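Local coordinates for amphoterin-induced protein 1 (PDB 2XOT) that promotes the growth and fasciculation of neurites as a dimeric cell-adhesion protein of neurons, here represented by its extracellular leucine-rich repeat and immunoglobulin domains, at residues B[11-16]-B[34-40]; B[165-169]-B[189-195]; B[178-184]-B[207-213]. Numbering follows the deposited sequence.

Interaction 1 of 3, residues B[11-16]-B[34-40]; sequences SCPANC and PQSLPSY
Both segments are irregular loops. They run past each other in opposite directions, with S11 nearest P38 (CA-CA 6.6 Å) and P13 nearest P34 (CA-CA 6.0 Å). The peptide bond before S11 is cis. A type I beta turn spans P13 to C16, closed by a weak hydrogen bond from C16 N to P13 O (3.5 Å). Segment 34-40 is mostly extended, but S36 has a left-handed backbone (phi 59°, psi 60°), and S39 and Y40 turn to helical values. P13 is the central side chain. P13 CB meets P34 CB at 3.7 Å and Q35 O at 3.6 Å. P13 CG lies 3.7 Å from S36 O, 4.1 Å from L37 CD2 and 4.0 Å from P38 CD. All three proline rings are C-gamma exo. L37 is mt; its CA-CB bond points away, yet CD2 still reaches P13. C16, with chi1 m, lays its SG 3.8 Å from P34 CG. S11 (chi1 90°) and Y40 are both p. These rotamers bring S11 OG to Y40 OH at 2.6 Å, a hydrogen bond at the ring edge, near its plane; either hydroxyl could donate. One water accepts from A14 N (3.1 Å) and donates to Q35 O (3.0 Å). On the second subunit, F225 meets the Y40 ring. C12 and C16 form disulfides with C18 and C25, respectively, and P13 and P38 rest on L23 of strand 22-24. The contact is part of the disulfide-bonded LRRNT cap, which closes the N-terminal end of a leucine-rich repeat solenoid.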
loop_
_atom_site.group_PDB
_atom_site.type_symbol
_atom_site.label_atom_id
_atom_site.label_comp_id
_atom_site.label_asym_id
_atom_site.label_seq_id
_atom_site.Cartn_x
_atom_site.Cartn_y
_atom_site.Cartn_z
ATOM N N SER B 11 10.839 25.034 7.756
ATOM C CA SER B 11 11.297 23.659 7.298
ATOM C C SER B 11 11.267 23.061 5.886
ATOM O O SER B 11 11.873 22.015 5.666
ATOM C CB SER B 11 10.784 22.567 8.269
ATOM O OG SER B 11 9.512 22.035 7.923
ATOM N N CYS B 12 10.682 23.745 4.924
ATOM C CA CYS B 12 10.493 23.226 3.595
ATOM C C CYS B 12 11.727 23.570 2.790
ATOM O O CYS B 12 12.015 24.740 2.616
ATOM C CB CYS B 12 9.281 23.873 2.938
ATOM S SG CYS B 12 8.767 23.064 1.447
ATOM N N PRO B 13 12.437 22.556 2.262
ATOM C CA PRO B 13 13.621 22.858 1.454
ATOM C C PRO B 13 13.259 23.698 0.260
ATOM O O PRO B 13 12.086 23.834 -0.050
ATOM C CB PRO B 13 14.102 21.478 1.012
ATOM C CG PRO B 13 13.546 20.549 2.031
ATOM C CD PRO B 13 12.215 21.105 2.375
ATOM N N ALA B 14 14.277 24.191 -0.437
ATOM C CA ALA B 14 14.147 25.287 -1.405
ATOM C C ALA B 14 13.191 25.078 -2.586
ATOM O O ALA B 14 12.326 25.917 -2.857
ATOM C CB ALA B 14 15.542 25.648 -1.951
ATOM N N ASN B 15 13.369 24.004 -3.322
ATOM C CA ASN B 15 12.579 23.785 -4.532
ATOM C C ASN B 15 11.451 22.740 -4.347
ATOM O O ASN B 15 11.074 22.029 -5.288
ATOM C CB ASN B 15 13.525 23.381 -5.661
ATOM C CG ASN B 15 14.399 24.520 -6.095
ATOM O OD1 ASN B 15 13.972 25.370 -6.860
ATOM N ND2 ASN B 15 15.608 24.564 -5.582
ATOM N N CYS B 16 10.898 22.703 -3.136
ATOM C CA CYS B 16 9.895 21.714 -2.766
ATOM C C CYS B 16 8.576 22.343 -2.388
ATOM O O CYS B 16 8.498 23.485 -1.943
ATOM C CB CYS B 16 10.386 20.906 -1.572
ATOM S SG CYS B 16 11.848 19.982 -1.925
ATOM N N PRO B 34 17.698 18.518 -2.673
ATOM C CA PRO B 34 17.503 19.607 -1.716
ATOM C C PRO B 34 18.148 19.396 -0.345
ATOM O O PRO B 34 18.025 18.314 0.255
ATOM C CB PRO B 34 15.984 19.661 -1.576
ATOM C CG PRO B 34 15.502 19.318 -2.931
ATOM C CD PRO B 34 16.439 18.210 -3.375
ATOM N N GLN B 35 18.823 20.437 0.149
ATOM C CA GLN B 35 19.453 20.412 1.478
ATOM C C GLN B 35 18.437 20.390 2.621
ATOM O O GLN B 35 17.346 20.929 2.498
ATOM C CB GLN B 35 20.345 21.647 1.644
ATOM C CG GLN B 35 21.658 21.593 0.859
ATOM C CD GLN B 35 22.630 22.713 1.268
ATOM O OE1 GLN B 35 22.755 23.733 0.567
ATOM N NE2 GLN B 35 23.310 22.530 2.413
ATOM N N SER B 36 18.825 19.795 3.746
ATOM C CA SER B 36 18.057 19.851 4.991
ATOM C C SER B 36 16.652 19.285 4.808
ATOM O O SER B 36 15.639 19.971 5.012
ATOM C CB SER B 36 18.022 21.286 5.573
ATOM O OG SER B 36 19.264 21.609 6.199
ATOM N N LEU B 37 16.611 18.014 4.424
ATOM C CA LEU B 37 15.349 17.286 4.279
ATOM C C LEU B 37 14.769 16.982 5.658
ATOM O O LEU B 37 15.449 16.405 6.498
ATOM C CB LEU B 37 15.569 15.999 3.500
ATOM C CG LEU B 37 15.993 16.155 2.035
ATOM C CD1 LEU B 37 16.441 14.795 1.474
ATOM C CD2 LEU B 37 14.872 16.801 1.181
ATOM N N PRO B 38 13.505 17.381 5.908
ATOM C CA PRO B 38 12.954 17.222 7.252
ATOM C C PRO B 38 12.750 15.767 7.662
ATOM O O PRO B 38 12.413 14.918 6.839
ATOM C CB PRO B 38 11.622 17.978 7.202
ATOM C CG PRO B 38 11.519 18.572 5.861
ATOM C CD PRO B 38 12.567 18.033 4.979
ATOM N N SER B 39 12.958 15.478 8.936
ATOM C CA SER B 39 12.883 14.096 9.405
ATOM C C SER B 39 11.468 13.522 9.401
ATOM O O SER B 39 11.302 12.304 9.414
ATOM C CB SER B 39 13.460 13.993 10.811
ATOM O OG SER B 39 12.992 15.069 11.573
ATOM N N TYR B 40 10.460 14.390 9.391
ATOM C CA TYR B 40 9.050 13.957 9.292
ATOM C C TYR B 40 8.635 13.411 7.911
ATOM O O TYR B 40 7.528 12.881 7.772
ATOM C CB TYR B 40 8.099 15.082 9.758
ATOM C CG TYR B 40 8.164 16.392 8.977
ATOM C CD1 TYR B 40 7.831 16.444 7.643
ATOM C CD2 TYR B 40 8.528 17.576 9.596
ATOM C CE1 TYR B 40 7.895 17.606 6.927
ATOM C CE2 TYR B 40 8.586 18.763 8.886
ATOM C CZ TYR B 40 8.268 18.776 7.555
ATOM O OH TYR B 40 8.297 19.955 6.823
HETATM O O HOH W 1 16.858 23.540 1.061
#

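Interaction 2 of 3, residues B[165-169]-B[189-195]; sequences LMLLD and WVKNGLY
Strand 167-169 and strand 194-195 run parallel. L168 pairs with L194 (CA-CA 5.0 Å) and D169 with Y195 (CA-CA 4.7 Å). L168 supplies both hydrogen bonds: L168 N donates to G193 O (2.9 Å, 158°), and L168 O accepts from Y195 N (3.0 Å, 165°). Ahead of strand 194-195 the chain comes out of a short helix that includes W189 and V190, and a type I turn from K191 to L194 leads into the strand. G193 N hydrogen-bonds V190 O (3.1 Å), and L194 N hydrogen-bonds K191 O (3.2 Å). G193 packs backbone to backbone. G193 CA makes a CH...O contact with M166 O (3.5 Å), and L167 CA makes one with G193 O (3.3 Å). A CB at G193 would clash with M166 O. L168 and L194, both tp, share one face of the sheet, with L168 CD2 3.9 Å from L194 CD1. D169 and Y195 share the other. Y195 is m, and its ring edge takes L167 CG at 3.8 Å from Y195 CE2. D169 is t, with OD1 3.5 Å from Y195 CB. D169 OD1 also hydrogen-bonds S171 OG, and S20 OG of the second subunit is hydrogen-bonded to D169 OD2. W189, with chi1 p, brings CZ3 to 3.6 Å from L165 O and 4.2 Å from M166 CB. This is the step from LRR 6 into the C-terminal cap, with parallel pairing typical of the solenoid. Strand 140-142 flanks strand 167-169 on its other edge, while strand 194-195 ends the sheet within this chain. W214 of helix 205-216 packs on L194, and S221 of helix 220-223 touches Y195.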
loop_
_atom_site.group_PDB
_atom_site.type_symbol
_atom_site.label_atom_id
_atom_site.label_comp_id
_atom_site.label_asym_id
_atom_site.label_seq_id
_atom_site.Cartn_x
_atom_site.Cartn_y
_atom_site.Cartn_z
ATOM N N LEU B 165 9.285 -12.698 -3.306
ATOM C CA LEU B 165 9.221 -12.147 -4.656
ATOM C C LEU B 165 8.133 -12.829 -5.486
ATOM O O LEU B 165 8.245 -13.989 -5.849
ATOM C CB LEU B 165 10.576 -12.225 -5.369
ATOM C CG LEU B 165 10.636 -11.505 -6.725
ATOM C CD1 LEU B 165 10.515 -9.995 -6.555
ATOM C CD2 LEU B 165 11.909 -11.848 -7.455
ATOM N N MET B 166 7.101 -12.069 -5.819
ATOM C CA MET B 166 5.919 -12.586 -6.484
ATOM C C MET B 166 5.658 -11.901 -7.844
ATOM O O MET B 166 4.731 -12.292 -8.556
ATOM C CB MET B 166 4.744 -12.270 -5.611
ATOM C CG MET B 166 4.391 -10.765 -5.742
ATOM S SD MET B 166 2.887 -10.441 -4.999
ATOM C CE MET B 166 1.740 -10.719 -6.344
ATOM N N LEU B 167 6.427 -10.850 -8.162
ATOM C CA LEU B 167 6.382 -10.193 -9.474
ATOM C C LEU B 167 7.800 -9.837 -9.890
ATOM O O LEU B 167 8.495 -9.099 -9.184
ATOM C CB LEU B 167 5.515 -8.934 -9.443
ATOM C CG LEU B 167 5.174 -8.225 -10.778
ATOM C CD1 LEU B 167 3.929 -7.370 -10.583
ATOM C CD2 LEU B 167 6.317 -7.365 -11.397
ATOM N N LEU B 168 8.234 -10.405 -11.006
ATOM C CA LEU B 168 9.527 -10.144 -11.602
ATOM C C LEU B 168 9.291 -9.856 -13.091
ATOM O O LEU B 168 9.004 -10.760 -13.884
ATOM C CB LEU B 168 10.435 -11.353 -11.419
ATOM C CG LEU B 168 11.808 -11.283 -12.081
ATOM C CD1 LEU B 168 12.588 -10.070 -11.566
ATOM C CD2 LEU B 168 12.591 -12.553 -11.859
ATOM N N ASP B 169 9.399 -8.586 -13.461
ATOM C CA ASP B 169 9.115 -8.143 -14.829
ATOM C C ASP B 169 10.422 -8.014 -15.596
ATOM O O ASP B 169 11.220 -7.112 -15.342
ATOM C CB ASP B 169 8.363 -6.819 -14.794
ATOM C CG ASP B 169 7.923 -6.357 -16.156
ATOM O OD1 ASP B 169 8.093 -7.099 -17.151
ATOM O OD2 ASP B 169 7.419 -5.227 -16.225
ATOM N N TRP B 189 2.181 -19.340 -8.059
ATOM C CA TRP B 189 2.138 -17.950 -7.560
ATOM C C TRP B 189 3.354 -17.108 -7.922
ATOM O O TRP B 189 3.248 -15.880 -7.988
ATOM C CB TRP B 189 1.877 -17.867 -6.039
ATOM C CG TRP B 189 2.932 -18.379 -5.099
ATOM C CD1 TRP B 189 2.934 -19.596 -4.444
ATOM C CD2 TRP B 189 4.088 -17.667 -4.611
ATOM N NE1 TRP B 189 4.024 -19.688 -3.628
ATOM C CE2 TRP B 189 4.753 -18.527 -3.707
ATOM C CE3 TRP B 189 4.633 -16.406 -4.867
ATOM C CZ2 TRP B 189 5.940 -18.158 -3.053
ATOM C CZ3 TRP B 189 5.804 -16.035 -4.221
ATOM C CH2 TRP B 189 6.450 -16.909 -3.331
ATOM N N VAL B 190 4.491 -17.757 -8.159
ATOM C CA VAL B 190 5.648 -17.069 -8.710
ATOM C C VAL B 190 5.468 -16.918 -10.230
ATOM O O VAL B 190 5.634 -15.834 -10.774
ATOM C CB VAL B 190 6.951 -17.776 -8.350
ATOM C CG1 VAL B 190 8.125 -17.105 -9.041
ATOM C CG2 VAL B 190 7.155 -17.742 -6.817
ATOM N N LYS B 191 5.069 -17.987 -10.898
ATOM C CA LYS B 191 4.915 -17.954 -12.350
ATOM C C LYS B 191 3.885 -16.915 -12.749
ATOM O O LYS B 191 3.973 -16.321 -13.839
ATOM C CB LYS B 191 4.497 -19.330 -12.908
ATOM C CG LYS B 191 5.415 -20.521 -12.640
ATOM C CD LYS B 191 4.668 -21.881 -12.881
ATOM C CE LYS B 191 5.614 -23.052 -12.932
ATOM N NZ LYS B 191 4.926 -24.385 -13.052
ATOM N N ASN B 192 2.870 -16.730 -11.901
ATOM C CA ASN B 192 1.787 -15.794 -12.178
ATOM C C ASN B 192 2.284 -14.351 -12.422
ATOM O O ASN B 192 1.666 -13.592 -13.166
ATOM C CB ASN B 192 0.801 -15.799 -11.023
ATOM C CG ASN B 192 -0.446 -15.032 -11.314
ATOM O OD1 ASN B 192 -0.694 -13.993 -10.710
ATOM N ND2 ASN B 192 -1.268 -15.556 -12.187
ATOM N N GLY B 193 3.390 -13.980 -11.779
ATOM C CA GLY B 193 3.990 -12.649 -11.957
ATOM C C GLY B 193 5.359 -12.627 -12.602
ATOM O O GLY B 193 6.101 -11.685 -12.404
ATOM N N LEU B 194 5.698 -13.655 -13.369
ATOM C CA LEU B 194 6.963 -13.708 -14.076
ATOM C C LEU B 194 6.724 -13.302 -15.523
ATOM O O LEU B 194 6.212 -14.104 -16.317
ATOM C CB LEU B 194 7.540 -15.125 -14.023
ATOM C CG LEU B 194 8.894 -15.323 -14.684
ATOM C CD1 LEU B 194 9.908 -14.270 -14.123
ATOM C CD2 LEU B 194 9.369 -16.784 -14.472
ATOM N N TYR B 195 7.077 -12.059 -15.854
ATOM C CA TYR B 195 6.756 -11.471 -17.151
ATOM C C TYR B 195 7.968 -11.572 -18.092
ATOM O O TYR B 195 9.045 -11.047 -17.812
ATOM C CB TYR B 195 6.249 -10.016 -17.022
ATOM C CG TYR B 195 4.970 -9.816 -16.204
ATOM C CD1 TYR B 195 3.710 -9.951 -16.789
ATOM C CD2 TYR B 195 5.013 -9.463 -14.874
ATOM C CE1 TYR B 195 2.545 -9.759 -16.060
ATOM C CE2 TYR B 195 3.844 -9.292 -14.132
ATOM C CZ TYR B 195 2.618 -9.445 -14.726
ATOM O OH TYR B 195 1.466 -9.256 -14.003
#

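Interaction 3 of 3, residues B[178-184]-B[207-213]; sequences LPLTDLQ and LYQLFSH
The short helix 180-184 lies beside residues 207-213, part of helix 205-216. These two segments run in nearly the same direction, with a crossing angle of 16° and segment axes 10.6 Å apart at their closest. L180 faces L207 (CA-CA 7.1 Å), and Q184 faces L210 (CA-CA 6.8 Å). P179 is the N-cap residue of the first helix and the centre of an inverse gamma turn. The main bump is L210, a tp leucine whose CA-CB bond points toward the other helix. It enters the hollow between L180, L183 and Q184. L210 CD2 touches L180 CD2 at 4.0 Å and L183 CD1 at 4.1 Å. L210 CD1 lies 3.9 Å from Q184 N and 4.3 Å from Q184 CG. L180, an mt leucine, fills the matching space between L207 and L210. L180 CD1 comes 3.6 Å from L207 N, and L180 CD2 lies 4.0 Å from L207 CD1. L178 precedes the helix and is also mt. L178 CD1 meets L207 CD1 at 4.0 Å and the ring edge of F211 at CE2, 4.4 Å away. At the exposed end, Q184 OE1 comes to 4.2 Å from H213 CD2. The contact joins the end of LRR 6 to helix 205-216 of the LRRCT cap. That helix begins near D204, whose OD2 accepts from L207 N. The F211 ring meets W214, and the H213 ring meets Y251. No hydrogen bond or salt bridge crosses between the segments. The helices are therefore held together here by the fit of leucine side chains, an apolar seam that ends in polar groups at Q184 and H213.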
loop_
_atom_site.group_PDB
_atom_site.type_symbol
_atom_site.label_atom_id
_atom_site.label_comp_id
_atom_site.label_asym_id
_atom_site.label_seq_id
_atom_site.Cartn_x
_atom_site.Cartn_y
_atom_site.Cartn_z
ATOM N N LEU B 178 15.895 -19.440 -21.749
ATOM C CA LEU B 178 15.376 -19.523 -20.401
ATOM C C LEU B 178 15.759 -20.844 -19.775
ATOM O O LEU B 178 15.913 -21.844 -20.483
ATOM C CB LEU B 178 13.854 -19.376 -20.424
ATOM C CG LEU B 178 13.344 -18.050 -20.992
ATOM C CD1 LEU B 178 11.834 -18.109 -21.148
ATOM C CD2 LEU B 178 13.762 -16.861 -20.114
ATOM N N PRO B 179 15.884 -20.863 -18.443
ATOM C CA PRO B 179 16.080 -22.098 -17.725
ATOM C C PRO B 179 14.724 -22.763 -17.501
ATOM O O PRO B 179 14.153 -22.636 -16.430
ATOM C CB PRO B 179 16.686 -21.633 -16.404
ATOM C CG PRO B 179 16.036 -20.319 -16.144
ATOM C CD PRO B 179 15.811 -19.707 -17.520
ATOM N N LEU B 180 14.247 -23.464 -18.517
ATOM C CA LEU B 180 12.887 -23.989 -18.548
ATOM C C LEU B 180 12.593 -25.028 -17.485
ATOM O O LEU B 180 11.515 -25.009 -16.915
ATOM C CB LEU B 180 12.583 -24.577 -19.918
ATOM C CG LEU B 180 12.639 -23.618 -21.108
ATOM C CD1 LEU B 180 12.473 -24.411 -22.399
ATOM C CD2 LEU B 180 11.580 -22.502 -20.997
ATOM N N THR B 181 13.525 -25.943 -17.227
ATOM C CA THR B 181 13.341 -26.956 -16.187
ATOM C C THR B 181 13.244 -26.323 -14.802
ATOM O O THR B 181 12.539 -26.830 -13.923
ATOM C CB THR B 181 14.495 -27.977 -16.171
ATOM O OG1 THR B 181 14.650 -28.515 -17.477
ATOM C CG2 THR B 181 14.184 -29.127 -15.229
ATOM N N ASP B 182 13.971 -25.224 -14.605
ATOM C CA ASP B 182 13.899 -24.503 -13.340
ATOM C C ASP B 182 12.578 -23.764 -13.209
ATOM O O ASP B 182 11.973 -23.741 -12.134
ATOM C CB ASP B 182 15.049 -23.488 -13.223
ATOM C CG ASP B 182 16.404 -24.149 -13.030
ATOM O OD1 ASP B 182 16.464 -25.235 -12.412
ATOM O OD2 ASP B 182 17.416 -23.565 -13.470
ATOM N N LEU B 183 12.139 -23.151 -14.298
ATOM C CA LEU B 183 10.890 -22.403 -14.297
ATOM C C LEU B 183 9.660 -23.275 -14.059
ATOM O O LEU B 183 8.738 -22.826 -13.385
ATOM C CB LEU B 183 10.714 -21.623 -15.612
ATOM C CG LEU B 183 11.731 -20.508 -15.876
ATOM C CD1 LEU B 183 11.398 -19.782 -17.179
ATOM C CD2 LEU B 183 11.781 -19.550 -14.701
ATOM N N GLN B 184 9.665 -24.498 -14.618
ATOM C CA GLN B 184 8.580 -25.464 -14.445
ATOM C C GLN B 184 8.378 -25.869 -12.979
ATOM O O GLN B 184 7.273 -26.140 -12.554
ATOM C CB GLN B 184 8.835 -26.723 -15.284
ATOM C CG GLN B 184 7.550 -27.298 -15.945
ATOM C CD GLN B 184 6.538 -27.945 -14.981
ATOM O OE1 GLN B 184 5.329 -27.674 -15.051
ATOM N NE2 GLN B 184 7.022 -28.835 -14.112
ATOM N N LEU B 207 9.785 -24.587 -24.827
ATOM C CA LEU B 207 9.292 -23.247 -24.572
ATOM C C LEU B 207 7.781 -23.187 -24.722
ATOM O O LEU B 207 7.096 -22.588 -23.903
ATOM C CB LEU B 207 9.942 -22.227 -25.519
ATOM C CG LEU B 207 9.524 -20.767 -25.297
ATOM C CD1 LEU B 207 10.014 -20.279 -23.959
ATOM C CD2 LEU B 207 10.035 -19.862 -26.420
ATOM N N TYR B 208 7.263 -23.772 -25.794
ATOM C CA TYR B 208 5.832 -23.768 -26.051
ATOM C C TYR B 208 5.054 -24.486 -24.936
ATOM O O TYR B 208 4.010 -24.029 -24.492
ATOM C CB TYR B 208 5.525 -24.433 -27.399
ATOM C CG TYR B 208 4.061 -24.755 -27.548
ATOM C CD1 TYR B 208 3.129 -23.739 -27.719
ATOM C CD2 TYR B 208 3.601 -26.066 -27.484
ATOM C CE1 TYR B 208 1.767 -24.020 -27.828
ATOM C CE2 TYR B 208 2.256 -26.355 -27.596
ATOM C CZ TYR B 208 1.345 -25.325 -27.765
ATOM O OH TYR B 208 0.001 -25.582 -27.883
ATOM N N GLN B 209 5.590 -25.605 -24.497
ATOM C CA GLN B 209 4.964 -26.439 -23.489
ATOM C C GLN B 209 4.874 -25.763 -22.134
ATOM O O GLN B 209 3.903 -25.973 -21.398
ATOM C CB GLN B 209 5.716 -27.763 -23.395
ATOM C CG GLN B 209 5.335 -28.667 -24.564
ATOM C CD GLN B 209 6.357 -29.712 -24.921
ATOM O OE1 GLN B 209 6.241 -30.366 -25.976
ATOM N NE2 GLN B 209 7.365 -29.883 -24.076
ATOM N N LEU B 210 5.882 -24.956 -21.804
ATOM C CA LEU B 210 5.851 -24.158 -20.589
ATOM C C LEU B 210 4.707 -23.148 -20.645
ATOM O O LEU B 210 3.855 -23.124 -19.775
ATOM C CB LEU B 210 7.192 -23.441 -20.376
ATOM C CG LEU B 210 7.261 -22.606 -19.081
ATOM C CD1 LEU B 210 7.657 -23.467 -17.832
ATOM C CD2 LEU B 210 8.201 -21.424 -19.247
ATOM N N PHE B 211 4.702 -22.309 -21.669
ATOM C CA PHE B 211 3.719 -21.246 -21.779
ATOM C C PHE B 211 2.304 -21.803 -22.025
ATOM O O PHE B 211 1.310 -21.196 -21.624
ATOM C CB PHE B 211 4.159 -20.247 -22.857
ATOM C CG PHE B 211 5.264 -19.321 -22.397
ATOM C CD1 PHE B 211 4.991 -18.284 -21.527
ATOM C CD2 PHE B 211 6.573 -19.519 -22.778
ATOM C CE1 PHE B 211 6.002 -17.462 -21.051
ATOM C CE2 PHE B 211 7.583 -18.670 -22.309
ATOM C CZ PHE B 211 7.292 -17.650 -21.461
ATOM N N SER B 212 2.227 -22.959 -22.680
ATOM C CA SER B 212 0.953 -23.646 -22.900
ATOM C C SER B 212 0.326 -24.037 -21.559
ATOM O O SER B 212 -0.847 -23.803 -21.324
ATOM C CB SER B 212 1.168 -24.882 -23.783
ATOM O OG SER B 212 -0.029 -25.631 -23.934
ATOM N N HIS B 213 1.125 -24.595 -20.663
ATOM C CA HIS B 213 0.668 -24.860 -19.324
ATOM C C HIS B 213 0.202 -23.580 -18.616
ATOM O O HIS B 213 -0.910 -23.529 -18.092
ATOM C CB HIS B 213 1.760 -25.565 -18.511
ATOM C CG HIS B 213 1.380 -25.787 -17.082
ATOM N ND1 HIS B 213 0.255 -26.494 -16.728
ATOM C CD2 HIS B 213 1.938 -25.357 -15.928
ATOM C CE1 HIS B 213 0.142 -26.501 -15.415
ATOM N NE2 HIS B 213 1.154 -25.823 -14.902
#

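In the fold
Interaction 1 lies in the N-terminal cap. Interactions 2 and 3 both join LRR 6 to the C-terminal cap. Interactions 1 and 3 sit on opposite sides of the chain's centre, about 50 Å apart between centres. Interaction 2 is the most buried and lies near the middle of the chain. It relies on backbone pairing in the repeat sheet. Interaction 1 is partly buried and loop-built, combining proline packing with a hydroxyl pair and nearby disulfides. Interaction 3 is apolar packing between helices. Interactions 2 and 3 adjoin: K191 NZ makes a probable hydrogen bond to Q184 O (3.0 Å), and L194 CD2 packs on L183 CD2 (3.7 Å). Interactions 1 and 2 also touch the second subunit; interaction 3 does not.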